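Local coordinates for protein aspartate aminotransferase (Leishmania major, PDB 4H51) that probably catalyses the pyridoxal 5'-phosphate-dependent transfer of an amino group from L-aspartate to 2-oxoglutarate, working as a homodimer, at residues B[334-346]-B[392-404]. Sequence-based numbering, arbitrary orientation.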
loop_
_atom_site.group_PDB
_atom_site.type_symbol
_atom_site.label_atom_id
_atom_site.label_comp_id
_atom_site.label_asym_id
_atom_site.label_seq_id
_atom_site.Cartn_x
_atom_site.Cartn_y
_atom_site.Cartn_z
ATOM N N ALA B 334 2.983 21.213 18.142
ATOM C CA ALA B 334 4.252 21.055 18.818
ATOM C C ALA B 334 4.312 21.778 20.153
ATOM O O ALA B 334 4.835 21.231 21.145
ATOM C CB ALA B 334 5.389 21.509 17.900
ATOM N N GLU B 335 3.765 22.994 20.199
ATOM C CA GLU B 335 3.767 23.771 21.422
ATOM C C GLU B 335 2.881 23.091 22.483
ATOM O O GLU B 335 3.242 23.079 23.657
ATOM C CB GLU B 335 3.317 25.208 21.167
ATOM C CG GLU B 335 2.949 26.046 22.378
ATOM C CD GLU B 335 4.101 26.351 23.299
ATOM O OE1 GLU B 335 5.290 26.238 22.903
ATOM O OE2 GLU B 335 3.806 26.722 24.454
ATOM N N ARG B 336 1.729 22.510 22.079
ATOM C CA ARG B 336 0.859 21.853 23.067
ATOM C C ARG B 336 1.569 20.662 23.692
ATOM O O ARG B 336 1.429 20.386 24.889
ATOM C CB ARG B 336 -0.485 21.415 22.460
ATOM C CG ARG B 336 -1.570 21.127 23.499
ATOM C CD ARG B 336 -2.767 20.386 22.915
ATOM N NE ARG B 336 -2.468 18.948 22.816
ATOM C CZ ARG B 336 -2.401 18.103 23.850
ATOM N NH1 ARG B 336 -2.652 18.507 25.097
ATOM N NH2 ARG B 336 -2.094 16.824 23.626
ATOM N N ILE B 337 2.327 19.952 22.879
ATOM C CA ILE B 337 3.140 18.831 23.387
ATOM C C ILE B 337 4.118 19.331 24.420
ATOM O O ILE B 337 4.287 18.711 25.483
ATOM C CB ILE B 337 3.895 18.104 22.260
ATOM C CG1 ILE B 337 2.870 17.448 21.296
ATOM C CG2 ILE B 337 4.830 17.034 22.850
ATOM C CD1 ILE B 337 3.460 16.935 19.993
ATOM N N ARG B 338 4.799 20.439 24.123
ATOM C CA ARG B 338 5.704 21.011 25.110
ATOM C C ARG B 338 5.023 21.367 26.415
ATOM O O ARG B 338 5.627 21.162 27.465
ATOM C CB ARG B 338 6.402 22.265 24.594
ATOM C CG ARG B 338 7.482 22.047 23.572
ATOM C CD ARG B 338 8.058 23.429 23.219
ATOM N NE ARG B 338 8.404 23.311 21.841
ATOM C CZ ARG B 338 7.852 23.912 20.796
ATOM N NH1 ARG B 338 6.998 24.928 20.860
ATOM N NH2 ARG B 338 8.309 23.528 19.627
ATOM N N THR B 339 3.798 21.924 26.367
ATOM C CA THR B 339 3.051 22.268 27.561
ATOM C C THR B 339 2.708 21.021 28.373
ATOM O O THR B 339 2.750 21.062 29.602
ATOM C CB THR B 339 1.783 23.168 27.324
ATOM O OG1 THR B 339 0.680 22.432 26.745
ATOM C CG2 THR B 339 2.130 24.354 26.422
ATOM N N MET B 340 2.444 19.907 27.691
ATOM C CA MET B 340 2.202 18.638 28.409
ATOM C C MET B 340 3.487 18.131 29.092
ATOM O O MET B 340 3.455 17.639 30.222
ATOM C CB MET B 340 1.635 17.584 27.422
ATOM C CG MET B 340 0.228 17.927 26.902
ATOM S SD MET B 340 -1.024 18.135 28.189
ATOM C CE MET B 340 -1.127 19.925 28.525
ATOM N N ARG B 341 4.620 18.266 28.433
ATOM C CA ARG B 341 5.874 17.795 29.043
ATOM C C ARG B 341 6.189 18.644 30.283
ATOM O O ARG B 341 6.541 18.143 31.349
ATOM C CB ARG B 341 7.031 17.893 28.072
ATOM C CG ARG B 341 6.952 17.069 26.827
ATOM C CD ARG B 341 8.122 17.441 25.942
ATOM N NE ARG B 341 8.169 16.611 24.750
ATOM C CZ ARG B 341 8.531 15.332 24.716
ATOM N NH1 ARG B 341 8.932 14.707 25.819
ATOM N NH2 ARG B 341 8.496 14.669 23.558
ATOM N N ARG B 342 5.970 19.949 30.151
ATOM C CA ARG B 342 6.230 20.873 31.248
ATOM C C ARG B 342 5.273 20.585 32.408
ATOM O O ARG B 342 5.672 20.592 33.571
ATOM C CB ARG B 342 6.137 22.328 30.760
ATOM C CG ARG B 342 6.119 23.381 31.866
ATOM C CD ARG B 342 7.416 23.396 32.673
ATOM N NE ARG B 342 8.633 23.558 31.854
ATOM C CZ ARG B 342 9.869 23.670 32.370
ATOM N NH1 ARG B 342 10.069 23.632 33.689
ATOM N NH2 ARG B 342 10.915 23.827 31.566
ATOM N N THR B 343 4.022 20.253 32.098
ATOM C CA THR B 343 3.083 19.911 33.143
ATOM C C THR B 343 3.482 18.659 33.931
ATOM O O THR B 343 3.354 18.604 35.170
ATOM C CB THR B 343 1.683 19.688 32.560
ATOM O OG1 THR B 343 1.251 20.883 31.881
ATOM C CG2 THR B 343 0.723 19.360 33.629
ATOM N N VAL B 344 3.906 17.621 33.213
ATOM C CA VAL B 344 4.360 16.381 33.856
ATOM C C VAL B 344 5.582 16.674 34.716
ATOM O O VAL B 344 5.638 16.272 35.899
ATOM C CB VAL B 344 4.730 15.292 32.791
ATOM C CG1 VAL B 344 5.291 14.054 33.464
ATOM C CG2 VAL B 344 3.503 14.980 31.932
ATOM N N TYR B 345 6.539 17.377 34.121
ATOM C CA TYR B 345 7.811 17.672 34.756
ATOM C C TYR B 345 7.631 18.517 36.011
ATOM O O TYR B 345 8.206 18.184 37.030
ATOM C CB TYR B 345 8.761 18.332 33.776
ATOM C CG TYR B 345 10.054 18.823 34.374
ATOM C CD1 TYR B 345 11.054 17.937 34.765
ATOM C CD2 TYR B 345 10.288 20.194 34.534
ATOM C CE1 TYR B 345 12.244 18.399 35.311
ATOM C CE2 TYR B 345 11.461 20.664 35.098
ATOM C CZ TYR B 345 12.444 19.765 35.464
ATOM O OH TYR B 345 13.616 20.231 36.020
ATOM N N ASP B 346 6.795 19.556 35.953
ATOM C CA ASP B 346 6.601 20.431 37.131
ATOM C C ASP B 346 5.972 19.666 38.268
ATOM O O ASP B 346 6.228 19.946 39.442
ATOM C CB ASP B 346 5.775 21.689 36.788
ATOM C CG ASP B 346 6.553 22.692 35.978
ATOM O OD1 ASP B 346 7.799 22.699 36.040
ATOM O OD2 ASP B 346 5.934 23.481 35.235
ATOM N N ARG B 392 7.839 3.977 27.132
ATOM C CA ARG B 392 7.451 4.985 26.149
ATOM C C ARG B 392 6.060 5.522 26.371
ATOM O O ARG B 392 5.103 4.743 26.480
ATOM C CB ARG B 392 7.503 4.420 24.707
ATOM C CG ARG B 392 7.502 5.546 23.692
ATOM C CD ARG B 392 7.405 5.100 22.232
ATOM N NE ARG B 392 6.051 4.670 21.873
ATOM C CZ ARG B 392 5.700 4.131 20.695
ATOM N NH1 ARG B 392 6.610 3.945 19.753
ATOM N NH2 ARG B 392 4.421 3.781 20.464
ATOM N N ALA B 393 5.933 6.843 26.369
ATOM C CA ALA B 393 4.671 7.520 26.592
ATOM C C ALA B 393 4.461 8.484 25.453
ATOM O O ALA B 393 5.360 9.249 25.148
ATOM C CB ALA B 393 4.691 8.305 27.928
ATOM N N ASN B 394 3.285 8.443 24.826
ATOM C CA ASN B 394 2.870 9.457 23.870
ATOM C C ASN B 394 2.449 10.688 24.618
ATOM O O ASN B 394 1.351 10.773 25.096
ATOM C CB ASN B 394 1.720 8.939 23.002
ATOM C CG ASN B 394 1.174 9.989 22.096
ATOM O OD1 ASN B 394 1.877 10.943 21.764
ATOM N ND2 ASN B 394 -0.124 9.872 21.742
ATOM N N MET B 395 3.333 11.675 24.681
ATOM C CA MET B 395 3.058 12.893 25.386
ATOM C C MET B 395 2.042 13.724 24.654
ATOM O O MET B 395 1.323 14.502 25.260
ATOM C CB MET B 395 4.340 13.714 25.629
ATOM C CG MET B 395 5.488 12.931 26.243
ATOM S SD MET B 395 5.159 12.343 27.936
ATOM C CE MET B 395 5.257 13.843 28.913
ATOM N N ALA B 396 1.905 13.497 23.349
ATOM C CA ALA B 396 0.899 14.213 22.571
ATOM C C ALA B 396 -0.507 13.669 22.836
ATOM O O ALA B 396 -1.487 14.259 22.407
ATOM C CB ALA B 396 1.232 14.086 21.083
ATOM N N GLY B 397 -0.602 12.565 23.561
ATOM C CA GLY B 397 -1.907 12.012 23.946
ATOM C C GLY B 397 -2.445 12.539 25.255
ATOM O O GLY B 397 -3.556 12.185 25.653
ATOM N N LEU B 398 -1.628 13.351 25.932
ATOM C CA LEU B 398 -1.966 13.894 27.234
ATOM C C LEU B 398 -2.888 15.112 27.170
ATOM O O LEU B 398 -2.890 15.871 26.204
ATOM C CB LEU B 398 -0.701 14.300 27.980
ATOM C CG LEU B 398 0.211 13.217 28.474
ATOM C CD1 LEU B 398 1.545 13.815 28.955
ATOM C CD2 LEU B 398 -0.464 12.335 29.533
ATOM N N THR B 399 -3.636 15.287 28.241
ATOM C CA THR B 399 -4.311 16.534 28.577
ATOM C C THR B 399 -3.704 17.042 29.889
ATOM O O THR B 399 -2.990 16.302 30.588
ATOM C CB THR B 399 -5.814 16.298 28.756
ATOM O OG1 THR B 399 -6.059 15.532 29.943
ATOM C CG2 THR B 399 -6.433 15.605 27.484
ATOM N N HIS B 400 -3.961 18.305 30.220
ATOM C CA HIS B 400 -3.556 18.841 31.522
ATOM C C HIS B 400 -3.851 17.824 32.591
ATOM O O HIS B 400 -2.978 17.445 33.371
ATOM C CB HIS B 400 -4.283 20.157 31.813
ATOM C CG HIS B 400 -4.018 20.705 33.198
ATOM N ND1 HIS B 400 -2.861 21.345 33.519
ATOM C CD2 HIS B 400 -4.784 20.662 34.367
ATOM C CE1 HIS B 400 -2.892 21.694 34.819
ATOM N NE2 HIS B 400 -4.075 21.286 35.337
ATOM N N GLU B 401 -5.085 17.359 32.607
ATOM C CA GLU B 401 -5.562 16.411 33.600
ATOM C C GLU B 401 -4.749 15.104 33.606
ATOM O O GLU B 401 -4.300 14.651 34.675
ATOM C CB GLU B 401 -7.052 16.179 33.358
ATOM C CG GLU B 401 -7.820 15.259 34.301
ATOM C CD GLU B 401 -9.319 15.208 33.953
ATOM O OE1 GLU B 401 -9.723 14.474 33.022
ATOM O OE2 GLU B 401 -10.113 15.889 34.619
ATOM N N THR B 402 -4.528 14.492 32.447
ATOM C CA THR B 402 -3.834 13.194 32.427
ATOM C C THR B 402 -2.310 13.345 32.575
ATOM O O THR B 402 -1.667 12.418 33.020
ATOM C CB THR B 402 -4.236 12.305 31.212
ATOM O OG1 THR B 402 -3.991 13.006 29.980
ATOM C CG2 THR B 402 -5.756 11.943 31.298
ATOM N N ALA B 403 -1.756 14.527 32.277
ATOM C CA ALA B 403 -0.351 14.821 32.601
ATOM C C ALA B 403 -0.091 14.729 34.118
ATOM O O ALA B 403 0.913 14.136 34.579
ATOM C CB ALA B 403 0.035 16.208 32.097
ATOM N N LEU B 404 -0.965 15.362 34.884
ATOM C CA LEU B 404 -0.885 15.284 36.343
ATOM C C LEU B 404 -1.051 13.825 36.773
ATOM O O LEU B 404 -0.314 13.362 37.608
ATOM C CB LEU B 404 -1.942 16.179 36.989
ATOM C CG LEU B 404 -1.820 17.709 36.740
ATOM C CD1 LEU B 404 -2.933 18.459 37.443
ATOM C CD2 LEU B 404 -0.458 18.297 37.119
HETATM O O HOH W 1 -1.238 21.998 31.626
#
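Arg336 grips the carbonyl oxygen of Leu398 end-on, NH1 and NH2 each lying 2.9 Å from Leu398 O, which sits close to the guanidinium plane. Both bonds are bent, with N-H...O angles of 139°, as expected when two nitrogens share one acceptor. A kink at chi3 (81°) turns the guanidinium onto the loop; from another part of the chain, Tyr54 OH weakly bonds Arg336 NE and Arg55 O weakly bonds NH2. Met340 and Leu398 lie alongside each other, pointing opposite ways, and Met340 SD rests 3.4 Å from Thr399 C. That backbone leads into helix 400-416, whose start is closed by the capping box of Thr399 and Thr402. Met395 crosses Arg341 at about a right angle, its CG over one guanidinium face, toward the rim; NH1 bonds to Val360 O and NH2 to Gly365 O and Phe367 O, fixing the group. Met395 CE ends 3.7 Å from Val344 CG2, which also meets Leu398 CD1 and Ala403 CB. Thr343 CG2 presses on Ala403 CB at 3.6 Å, while its OG1 donates to Thr339 O and accepts from a water that also bonds His400 ND1. The axes of the two short helical segments come within 8.6 Å, crossing at -36°, with Ala403 turned toward the long helix. In the small domain of this class I aminotransferase, helix 320-350 thus packs on both the 3-10 turn and loop after strand 392-394 and the start of the C-terminal helix.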